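Local coordinates for lipoprotein (PDB 4QHQ), which binds methionine between its two lobes and probably serves as the substrate-binding lipoprotein of an ABC transporter for this amino acid, at residues F55-Y60 with D107-N112; G84-K89 with A169-N174; K91-L96 with D186-E191; K101-N106 with A157-V162. All coordinates share one frame; numbering follows the deposited sequence.

Contact 1 of 4, residues F55-Y60 with D107-N112; sequences FQHQPY and DPSNEN. With MET (methionine), chain B.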
# COMPACT_ATOMS: atom_id res chain seq x y z
N PHE A 55 7.98 0.93 -0.05
CA PHE A 55 6.77 0.92 0.77
C PHE A 55 5.52 1.38 0.03
O PHE A 55 4.45 1.30 0.59
CB PHE A 55 6.94 1.81 1.99
CG PHE A 55 6.79 3.27 1.69
CD1 PHE A 55 7.80 3.96 1.01
CD2 PHE A 55 5.65 3.95 2.06
CE1 PHE A 55 7.65 5.30 0.72
CE2 PHE A 55 5.49 5.29 1.76
CZ PHE A 55 6.50 5.97 1.10
N GLN A 56 5.64 1.88 -1.19
CA GLN A 56 4.52 2.58 -1.82
C GLN A 56 4.22 2.11 -3.23
O GLN A 56 5.03 1.44 -3.86
CB GLN A 56 4.83 4.08 -1.88
CG GLN A 56 5.81 4.47 -2.98
CD GLN A 56 6.47 5.81 -2.72
OE1 GLN A 56 5.79 6.82 -2.56
NE2 GLN A 56 7.81 5.81 -2.67
N HIS A 57 3.03 2.46 -3.71
CA HIS A 57 2.70 2.28 -5.12
C HIS A 57 2.86 3.60 -5.90
O HIS A 57 3.11 4.65 -5.30
CB HIS A 57 1.29 1.66 -5.28
CG HIS A 57 0.23 2.33 -4.46
ND1 HIS A 57 -0.12 3.65 -4.62
CD2 HIS A 57 -0.58 1.83 -3.50
CE1 HIS A 57 -1.10 3.95 -3.78
NE2 HIS A 57 -1.41 2.85 -3.10
N GLN A 58 2.77 3.53 -7.22
CA GLN A 58 2.96 4.72 -8.04
C GLN A 58 1.94 5.84 -7.80
O GLN A 58 2.32 7.02 -7.76
CB GLN A 58 3.07 4.38 -9.53
CG GLN A 58 3.54 5.56 -10.39
CD GLN A 58 5.00 5.89 -10.19
OE1 GLN A 58 5.87 5.03 -10.31
NE2 GLN A 58 5.28 7.16 -9.89
N PRO A 59 0.65 5.51 -7.61
CA PRO A 59 -0.29 6.59 -7.31
C PRO A 59 0.09 7.33 -6.02
O PRO A 59 -0.03 8.55 -5.96
CB PRO A 59 -1.63 5.85 -7.19
CG PRO A 59 -1.48 4.73 -8.18
CD PRO A 59 -0.06 4.26 -7.96
N TYR A 60 0.58 6.61 -5.02
CA TYR A 60 1.02 7.27 -3.80
C TYR A 60 2.23 8.19 -4.06
O TYR A 60 2.26 9.34 -3.61
CB TYR A 60 1.35 6.25 -2.70
CG TYR A 60 1.62 6.89 -1.36
CD1 TYR A 60 2.90 7.27 -0.98
CD2 TYR A 60 0.59 7.08 -0.47
CE1 TYR A 60 3.13 7.85 0.26
CE2 TYR A 60 0.80 7.67 0.78
CZ TYR A 60 2.09 8.05 1.13
OH TYR A 60 2.29 8.63 2.36
N ASP A 107 -5.31 9.44 3.03
CA ASP A 107 -4.32 10.01 2.12
C ASP A 107 -4.92 9.93 0.72
O ASP A 107 -5.72 9.03 0.44
CB ASP A 107 -2.99 9.27 2.20
CG ASP A 107 -3.13 7.83 1.79
OD1 ASP A 107 -3.65 7.04 2.61
OD2 ASP A 107 -2.77 7.47 0.65
N PRO A 108 -4.59 10.90 -0.16
CA PRO A 108 -5.32 11.05 -1.42
C PRO A 108 -5.40 9.78 -2.26
O PRO A 108 -6.50 9.41 -2.68
CB PRO A 108 -4.51 12.12 -2.15
CG PRO A 108 -4.01 12.99 -1.04
CD PRO A 108 -3.65 12.01 0.06
N SER A 109 -4.29 9.10 -2.50
CA SER A 109 -4.34 7.95 -3.40
C SER A 109 -5.00 6.72 -2.79
O SER A 109 -5.74 6.02 -3.47
CB SER A 109 -2.95 7.60 -3.95
OG SER A 109 -2.13 7.03 -2.96
N ASN A 110 -4.73 6.42 -1.53
CA ASN A 110 -5.40 5.25 -0.94
C ASN A 110 -6.86 5.50 -0.57
O ASN A 110 -7.66 4.56 -0.58
CB ASN A 110 -4.59 4.70 0.22
CG ASN A 110 -3.30 4.06 -0.24
OD1 ASN A 110 -3.32 3.01 -0.90
ND2 ASN A 110 -2.19 4.70 0.08
N GLU A 111 -7.22 6.74 -0.27
CA GLU A 111 -8.62 7.06 -0.05
C GLU A 111 -9.36 6.85 -1.37
O GLU A 111 -10.41 6.21 -1.41
CB GLU A 111 -8.82 8.50 0.43
CG GLU A 111 -10.29 8.85 0.46
CD GLU A 111 -10.67 9.98 1.39
OE1 GLU A 111 -9.80 10.63 2.01
OE2 GLU A 111 -11.89 10.21 1.52
N ASN A 112 -8.80 7.38 -2.45
CA ASN A 112 -9.36 7.20 -3.77
C ASN A 112 -9.52 5.72 -4.11
O ASN A 112 -10.58 5.28 -4.56
CB ASN A 112 -8.50 7.90 -4.82
CG ASN A 112 -9.07 7.80 -6.21
OD1 ASN A 112 -10.12 8.36 -6.49
ND2 ASN A 112 -8.38 7.08 -7.09
N MET B . 1.82 -1.61 0.61
CA MET B . 0.73 -0.65 0.48
C MET B . -0.32 -1.16 -0.49
O MET B . 0.04 -1.73 -1.51
CB MET B . 1.29 0.69 -0.00
CG MET B . 0.23 1.81 -0.14
SD MET B . 0.94 3.35 -0.76
CE MET B . 1.99 3.84 0.61
OXT MET B . -1.53 -1.03 -0.24
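Across the cleft of this periplasmic-binding-protein fold, His57 and Tyr60 meet Asp107, Ser109 and Asn110 beside the thioether of the bound methionine. Each segment contains the start of a helix: His57 caps helix 58-68 by accepting from Tyr60 N at ND1, and Asp107 caps helix 108-120 through OD2. The first cap is joined to the second helix by the hydrogen bond from His57 NE2 to Asn110 OD1, 2.9 Å long and nearly straight at 166°. Asn110 OD1 lies in the imidazole plane, while His57 NE2 stands above the plane of the Asn110 amide, and the ring and amide planes are turned 61° apart. Both nitrogens of the ring are thus engaged, which fixes its rotation and presents one face to the ligand, where methionine SD lies 3.4 Å from His57 NE2. Asn110 is held in turn by Asp107, whose OD2 accepts from both Asn110 N and Asn110 ND2. Asp107 OD2 also sits at the edge of the Tyr60 ring, 3.6 Å from Tyr60 CD2. Tyr60 has CG anti to its backbone N (chi1 -172°), an orientation that lays one ring face against the ligand methyl, with methionine CE 3.6 Å from Tyr60 CG.

Contact 2 of 4, residues G84-K89 with A169-N174; sequences GVYSKK and AVINTN. With MET (methionine), chain B.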
# COMPACT_ATOMS: atom_id res chain seq x y z
N GLY A 84 -8.29 -4.93 0.81
CA GLY A 84 -9.51 -5.60 1.23
C GLY A 84 -10.40 -4.76 2.11
O GLY A 84 -9.98 -3.73 2.68
N VAL A 85 -11.65 -5.22 2.22
CA VAL A 85 -12.62 -4.69 3.16
C VAL A 85 -12.74 -5.72 4.28
O VAL A 85 -12.91 -6.93 4.02
CB VAL A 85 -13.99 -4.52 2.50
CG1 VAL A 85 -14.99 -3.94 3.48
CG2 VAL A 85 -13.90 -3.64 1.27
N TYR A 86 -12.70 -5.23 5.52
CA TYR A 86 -12.71 -6.08 6.70
C TYR A 86 -13.83 -5.68 7.62
O TYR A 86 -14.25 -4.52 7.63
CB TYR A 86 -11.37 -5.99 7.46
CG TYR A 86 -10.22 -6.41 6.60
CD1 TYR A 86 -9.60 -5.50 5.77
CD2 TYR A 86 -9.80 -7.73 6.57
CE1 TYR A 86 -8.56 -5.88 4.94
CE2 TYR A 86 -8.78 -8.13 5.75
CZ TYR A 86 -8.15 -7.20 4.95
OH TYR A 86 -7.13 -7.60 4.13
N SER A 87 -14.34 -6.64 8.37
CA SER A 87 -15.42 -6.39 9.31
C SER A 87 -15.40 -7.41 10.42
O SER A 87 -15.17 -8.60 10.19
CB SER A 87 -16.77 -6.41 8.61
OG SER A 87 -17.81 -6.16 9.53
N LYS A 88 -15.65 -6.94 11.63
CA LYS A 88 -15.81 -7.83 12.77
C LYS A 88 -17.28 -8.10 13.02
O LYS A 88 -17.62 -8.82 13.95
CB LYS A 88 -15.24 -7.18 14.04
CG LYS A 88 -13.74 -6.98 14.02
CD LYS A 88 -13.01 -8.30 13.96
CE LYS A 88 -11.51 -8.10 13.85
NZ LYS A 88 -10.79 -9.35 13.49
N LYS A 89 -18.14 -7.51 12.19
CA LYS A 89 -19.58 -7.50 12.47
C LYS A 89 -20.45 -8.06 11.35
O LYS A 89 -21.59 -8.45 11.59
CB LYS A 89 -20.03 -6.08 12.85
CG LYS A 89 -19.14 -5.40 13.89
CD LYS A 89 -19.67 -4.04 14.31
CE LYS A 89 -18.72 -3.37 15.31
NZ LYS A 89 -19.21 -2.03 15.74
N ALA A 169 -14.16 -1.68 7.30
CA ALA A 169 -13.08 -0.77 6.97
C ALA A 169 -12.30 -1.29 5.78
O ALA A 169 -12.14 -2.49 5.63
CB ALA A 169 -12.13 -0.60 8.15
N VAL A 170 -11.85 -0.37 4.94
CA VAL A 170 -10.96 -0.73 3.84
C VAL A 170 -9.54 -0.50 4.33
O VAL A 170 -9.19 0.63 4.72
CB VAL A 170 -11.24 0.11 2.59
CG1 VAL A 170 -10.28 -0.31 1.46
CG2 VAL A 170 -12.69 -0.03 2.15
N ILE A 171 -8.73 -1.56 4.37
CA ILE A 171 -7.43 -1.51 5.04
C ILE A 171 -6.32 -2.02 4.14
O ILE A 171 -6.42 -3.11 3.57
CB ILE A 171 -7.43 -2.36 6.33
CG1 ILE A 171 -8.60 -1.97 7.24
CG2 ILE A 171 -6.10 -2.21 7.10
CD1 ILE A 171 -8.62 -2.75 8.56
N ASN A 172 -5.28 -1.20 3.97
CA ASN A 172 -4.09 -1.61 3.23
C ASN A 172 -3.51 -2.91 3.75
O ASN A 172 -3.43 -3.14 4.95
CB ASN A 172 -3.01 -0.52 3.27
CG ASN A 172 -3.40 0.73 2.52
OD1 ASN A 172 -3.12 0.87 1.31
ND2 ASN A 172 -4.04 1.65 3.22
N THR A 173 -3.10 -3.76 2.82
CA THR A 173 -2.68 -5.10 3.17
C THR A 173 -1.50 -5.15 4.16
O THR A 173 -1.49 -5.98 5.05
CB THR A 173 -2.44 -5.93 1.91
OG1 THR A 173 -3.71 -6.22 1.31
CG2 THR A 173 -1.70 -7.21 2.21
N ASN A 174 -0.53 -4.23 4.05
CA ASN A 174 0.60 -4.25 5.00
C ASN A 174 0.11 -4.09 6.44
O ASN A 174 0.58 -4.78 7.34
CB ASN A 174 1.67 -3.21 4.63
CG ASN A 174 1.17 -1.80 4.72
OD1 ASN A 174 0.42 -1.34 3.86
ND2 ASN A 174 1.57 -1.10 5.78
N MET B . 1.82 -1.61 0.61
CA MET B . 0.73 -0.65 0.48
C MET B . -0.32 -1.16 -0.49
O MET B . 0.04 -1.73 -1.51
CB MET B . 1.29 0.69 -0.00
CG MET B . 0.23 1.81 -0.14
SD MET B . 0.94 3.35 -0.76
CE MET B . 1.99 3.84 0.61
OXT MET B . -1.53 -1.03 -0.24
O HOH W 1 -6.04 -5.60 2.67
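Three backbone hydrogen bonds pair Tyr86 and Gly84 with Ala169 and Ile171 in an antiparallel strand pair. Tyr86 and Ala169 form a reciprocal hydrogen-bonded pair, Tyr86 N to Ala169 O at 2.8 Å and Ala169 N to Tyr86 O at 2.9 Å, and Ile171 N donates to Gly84 O at 3.0 Å. Between them Val85 and Val170 make the non-hydrogen-bonded pair, their CA atoms 4.3 Å apart. Beyond Ile171 the strands part, and a water takes over: it accepts from Gly84 N, donates to Ile171 O and to Thr173 OG1, and lies 2.7 Å from Tyr86 OH in the plane of the phenol ring. One water therefore ties the start of strand 84-86 to the start of helix 173-178.

Side chains pack on both faces of the pair. On one, Val85 CG2 touches Val170 CG2 at 3.9 Å. On the other, Tyr86 crosses Ile171 at about a right angle, with Tyr86 CD1 3.9 Å from Ile171 CB. Strand 168-171 runs straight on into the ligand site, where Asn172 and Asn174 line the methionine pocket near the ligand's backbone end; Asn174 OD1 is 3.5 Å from methionine CA. Helix 108-120 packs over the valine face through Ala114 and Leu117, whereas Ala176 of helix 173-178 meets Tyr86 and Ile171. Within the sheet, strand 101-105 flanks strand 168-171, and strand 189-190 flanks strand 84-86.

Contact 3 of 4, residues K91-L96 with D186-E191; sequences KSLKDL and DAIALE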
# COMPACT_ATOMS: atom_id res chain seq x y z
N LYS A 91 -20.52 -10.32 7.32
CA LYS A 91 -19.82 -11.25 6.43
C LYS A 91 -19.80 -10.76 4.99
O LYS A 91 -19.03 -11.26 4.16
CB LYS A 91 -20.46 -12.63 6.51
CG LYS A 91 -20.25 -13.33 7.84
CD LYS A 91 -18.77 -13.60 8.08
CE LYS A 91 -18.54 -14.38 9.37
NZ LYS A 91 -17.09 -14.67 9.58
N SER A 92 -20.62 -9.76 4.70
CA SER A 92 -20.71 -9.19 3.36
C SER A 92 -21.08 -7.72 3.43
O SER A 92 -21.82 -7.30 4.33
CB SER A 92 -21.75 -9.95 2.54
OG SER A 92 -21.97 -9.31 1.29
N LEU A 93 -20.59 -6.94 2.48
CA LEU A 93 -21.00 -5.54 2.34
C LEU A 93 -22.52 -5.45 2.11
O LEU A 93 -23.14 -4.45 2.44
CB LEU A 93 -20.23 -4.87 1.19
CG LEU A 93 -18.76 -4.57 1.45
CD1 LEU A 93 -18.07 -4.13 0.17
CD2 LEU A 93 -18.67 -3.50 2.51
N LYS A 94 -23.10 -6.49 1.52
CA LYS A 94 -24.54 -6.51 1.30
C LYS A 94 -25.32 -6.53 2.62
O LYS A 94 -26.49 -6.15 2.66
CB LYS A 94 -24.93 -7.72 0.44
N ASP A 95 -24.67 -7.00 3.68
CA ASP A 95 -25.24 -7.05 5.02
C ASP A 95 -25.20 -5.73 5.79
O ASP A 95 -25.77 -5.64 6.88
CB ASP A 95 -24.51 -8.11 5.85
CG ASP A 95 -24.74 -9.51 5.33
OD1 ASP A 95 -25.87 -9.80 4.91
OD2 ASP A 95 -23.78 -10.31 5.35
N LEU A 96 -24.53 -4.72 5.25
CA LEU A 96 -24.43 -3.45 5.96
C LEU A 96 -25.80 -2.85 6.23
O LEU A 96 -26.62 -2.77 5.33
CB LEU A 96 -23.61 -2.44 5.16
CG LEU A 96 -22.13 -2.75 4.99
CD1 LEU A 96 -21.54 -1.70 4.07
CD2 LEU A 96 -21.41 -2.78 6.33
N ASP A 186 -9.94 -13.36 5.55
CA ASP A 186 -10.77 -12.53 6.42
C ASP A 186 -11.54 -11.43 5.69
O ASP A 186 -12.56 -10.95 6.17
CB ASP A 186 -9.94 -11.89 7.54
CG ASP A 186 -9.32 -12.92 8.48
OD1 ASP A 186 -9.98 -13.93 8.79
OD2 ASP A 186 -8.17 -12.70 8.91
N ALA A 187 -11.03 -11.00 4.54
CA ALA A 187 -11.65 -9.89 3.83
C ALA A 187 -13.02 -10.29 3.31
O ALA A 187 -13.22 -11.41 2.83
CB ALA A 187 -10.75 -9.39 2.70
N ILE A 188 -13.96 -9.36 3.40
CA ILE A 188 -15.31 -9.60 2.90
C ILE A 188 -15.48 -9.11 1.47
O ILE A 188 -16.48 -9.40 0.82
CB ILE A 188 -16.39 -9.01 3.83
CG1 ILE A 188 -16.34 -7.48 3.85
CG2 ILE A 188 -16.24 -9.59 5.24
CD1 ILE A 188 -17.50 -6.89 4.66
N ALA A 189 -14.46 -8.40 0.97
CA ALA A 189 -14.38 -8.01 -0.43
C ALA A 189 -12.93 -7.70 -0.72
O ALA A 189 -12.17 -7.30 0.17
CB ALA A 189 -15.23 -6.80 -0.72
N LEU A 190 -12.53 -7.87 -1.97
CA LEU A 190 -11.14 -7.70 -2.35
C LEU A 190 -11.01 -7.05 -3.72
O LEU A 190 -11.73 -7.39 -4.67
CB LEU A 190 -10.42 -9.05 -2.35
CG LEU A 190 -8.91 -9.08 -2.17
CD1 LEU A 190 -8.52 -8.64 -0.76
CD2 LEU A 190 -8.37 -10.47 -2.47
N GLU A 191 -10.07 -6.12 -3.81
CA GLU A 191 -9.71 -5.46 -5.06
C GLU A 191 -9.13 -6.48 -6.04
O GLU A 191 -8.57 -7.51 -5.64
CB GLU A 191 -8.65 -4.43 -4.73
CG GLU A 191 -8.17 -3.52 -5.82
CD GLU A 191 -7.06 -2.63 -5.28
OE1 GLU A 191 -6.04 -3.19 -4.82
OE2 GLU A 191 -7.22 -1.39 -5.28
O HOH W 2 -18.27 -11.58 1.42
O HOH W 3 -18.71 -7.82 0.57
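Ser92 and Ile188 bring the two backbones closest, with CA atoms 5.4 Å apart, where a loop containing the 3-10 segment 93-95 runs past the lead-in to strand 189-190. The direct contact centres on Ile188, whose methyls press on the backbone of the loop and on Leu93. Its two branches divide the work: Ile188 CG2 rests against Lys91 O at 3.4 Å, while Ile188 CD1 extends to Leu93 N at 3.8 Å. With chi1 at 67°, CG1 lies between the backbone N and the carbonyl carbon, which carries CD1 toward Leu93, whose side chain crosses that of Ile188 at about a right angle. Leu93 CD1 goes on to Ala189 CB, 4.0 Å away.

Polar links between the backbones are made through water. Ile188 O accepts from two waters; one also donates to Lys91 O, and the other accepts from Leu93 N. Ser92 OG accepts from Lys94 N at 3.0 Å in an ST turn, which shapes the loop as it enters the 3-10 segment. The contact lies at the surface, at the edge of the five-strand sheet: strand 189-190 is an outermost strand, Leu93, Ile188 and Ala189 all pack on Val85 of the adjoining strand 84-86, and Gln121 touches both Leu93 and Ala189.

Contact 4 of 4, residues K101-N106 with A157-V162; sequences KLAVPN and AQLPRV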
# COMPACT_ATOMS: atom_id res chain seq x y z
N LYS A 101 -21.45 2.46 9.63
CA LYS A 101 -20.20 3.21 9.72
C LYS A 101 -19.10 2.47 8.99
O LYS A 101 -18.85 1.30 9.28
CB LYS A 101 -19.79 3.36 11.18
CG LYS A 101 -20.56 4.40 11.97
CD LYS A 101 -19.97 4.56 13.38
CE LYS A 101 -18.46 4.83 13.33
NZ LYS A 101 -17.87 4.94 14.70
N LEU A 102 -18.45 3.14 8.05
CA LEU A 102 -17.27 2.58 7.38
C LEU A 102 -16.07 3.48 7.66
O LEU A 102 -16.23 4.65 8.01
CB LEU A 102 -17.47 2.49 5.87
CG LEU A 102 -18.65 1.68 5.34
CD1 LEU A 102 -18.51 1.43 3.85
CD2 LEU A 102 -18.78 0.38 6.09
N ALA A 103 -14.89 2.92 7.51
CA ALA A 103 -13.67 3.70 7.62
C ALA A 103 -12.78 3.39 6.43
O ALA A 103 -12.69 2.24 5.99
CB ALA A 103 -12.96 3.40 8.93
N VAL A 104 -12.17 4.44 5.88
CA VAL A 104 -11.23 4.31 4.77
C VAL A 104 -9.97 5.15 5.06
O VAL A 104 -10.01 6.04 5.91
CB VAL A 104 -11.85 4.77 3.42
CG1 VAL A 104 -13.06 3.91 3.06
CG2 VAL A 104 -12.21 6.25 3.45
N PRO A 105 -8.85 4.85 4.36
CA PRO A 105 -7.66 5.70 4.51
C PRO A 105 -7.92 7.16 4.13
O PRO A 105 -8.86 7.45 3.38
CB PRO A 105 -6.67 5.08 3.53
CG PRO A 105 -7.10 3.64 3.38
CD PRO A 105 -8.61 3.74 3.42
N ASN A 106 -7.10 8.06 4.66
CA ASN A 106 -7.30 9.49 4.43
C ASN A 106 -6.23 10.20 3.60
O ASN A 106 -6.26 11.43 3.48
CB ASN A 106 -7.47 10.24 5.77
CG ASN A 106 -6.21 10.23 6.62
OD1 ASN A 106 -5.17 9.73 6.21
ND2 ASN A 106 -6.30 10.85 7.80
N ALA A 157 -2.66 3.75 8.92
CA ALA A 157 -2.10 2.82 9.89
C ALA A 157 -3.06 2.53 11.04
O ALA A 157 -2.93 1.50 11.71
CB ALA A 157 -0.77 3.33 10.41
N GLN A 158 -4.00 3.43 11.28
CA GLN A 158 -4.88 3.30 12.44
C GLN A 158 -6.08 2.39 12.20
O GLN A 158 -6.72 1.94 13.15
CB GLN A 158 -5.38 4.67 12.93
CG GLN A 158 -4.31 5.69 13.27
CD GLN A 158 -3.41 5.26 14.42
OE1 GLN A 158 -3.76 4.39 15.22
NE2 GLN A 158 -2.24 5.88 14.51
N LEU A 159 -6.39 2.14 10.93
CA LEU A 159 -7.61 1.41 10.56
C LEU A 159 -7.84 0.05 11.25
O LEU A 159 -8.98 -0.22 11.66
CB LEU A 159 -7.73 1.31 9.04
CG LEU A 159 -8.07 2.66 8.39
CD1 LEU A 159 -7.81 2.65 6.89
CD2 LEU A 159 -9.50 3.08 8.69
N PRO A 160 -6.79 -0.79 11.38
CA PRO A 160 -7.05 -2.06 12.09
C PRO A 160 -7.53 -1.85 13.51
O PRO A 160 -8.30 -2.67 14.03
CB PRO A 160 -5.68 -2.74 12.10
CG PRO A 160 -4.97 -2.20 10.91
CD PRO A 160 -5.45 -0.77 10.77
N ARG A 161 -7.11 -0.75 14.13
CA ARG A 161 -7.45 -0.50 15.52
C ARG A 161 -8.77 0.24 15.75
O ARG A 161 -9.07 0.62 16.87
CB ARG A 161 -6.28 0.19 16.24
CG ARG A 161 -5.07 -0.73 16.35
CD ARG A 161 -3.92 -0.10 17.13
NE ARG A 161 -3.30 1.05 16.46
CZ ARG A 161 -2.53 0.96 15.38
NH1 ARG A 161 -2.28 -0.22 14.83
NH2 ARG A 161 -1.99 2.06 14.85
N VAL A 162 -9.56 0.42 14.69
CA VAL A 162 -10.93 0.92 14.86
C VAL A 162 -11.98 -0.10 14.44
O VAL A 162 -13.17 0.19 14.45
CB VAL A 162 -11.19 2.25 14.11
CG1 VAL A 162 -10.17 3.32 14.53
CG2 VAL A 162 -11.19 2.05 12.60
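Leu159 packs tightly against Ala103 and Pro105, inserting its forked tip from the 3-10 turn 159-161 against strand 101-105. Leu159 CD2 lies 3.5 Å from Ala103 CB, closer than usual for two methyl carbons. The other branch, Leu159 CD1, sits over the junction of Val104 and Pro105, 3.5 Å from Pro105 N and 3.7 Å from Pro105 CG, so that the leucine spans the strand from Ala103 to Pro105. A chi1 of -71° sets CG anti to the carbonyl carbon of Leu159, directing the fork at the strand.

Farther along the turn the fit slackens: Val162 CG2 approaches Ala103 CB only to 4.3 Å. The solvent side is formed by the exposed Gln158 and Arg161, where Arg161 NH2 donates to Gln158 OE1 at 2.9 Å, with the donor well above the amide plane. Leu159 also reaches Ile171 of strand 168-171, and Val162 touches Leu154 of strand 150-154, placing the turn across three neighbouring strands of the sheet. The chemistry is thus divided: between strand and turn the side-chain contacts are wholly apolar, so the union depends on shape and the burial of methyl groups, whereas the polar pairing of Gln158 and Arg161 stays within segment 157-162.

Overall arrangement
Contacts 2, 3 and 4 belong to one lobe and share its five-strand sheet, whereas contact 1 joins that lobe to the other across the methionine cleft. Contacts 2 and 4, centres about 8 Å apart, meet where strand 168-171 lies beside strand 101-105, with Val170 N 2.9 Å from Ala103 O. Contacts 2 and 3 are about 9 Å apart between centres and meet through Val85, whose O lies 2.7 Å from Ile188 N. Contacts 1 and 2 both touch the ligand, one at its thioether and the other near its backbone end. Contact 4 does not touch the ligand; the side chain of Pro105 is about 8 Å from the methionine, and strand 101-105 leads into helix 108-120 of contact 1. Contact 3 lies farthest from the cleft.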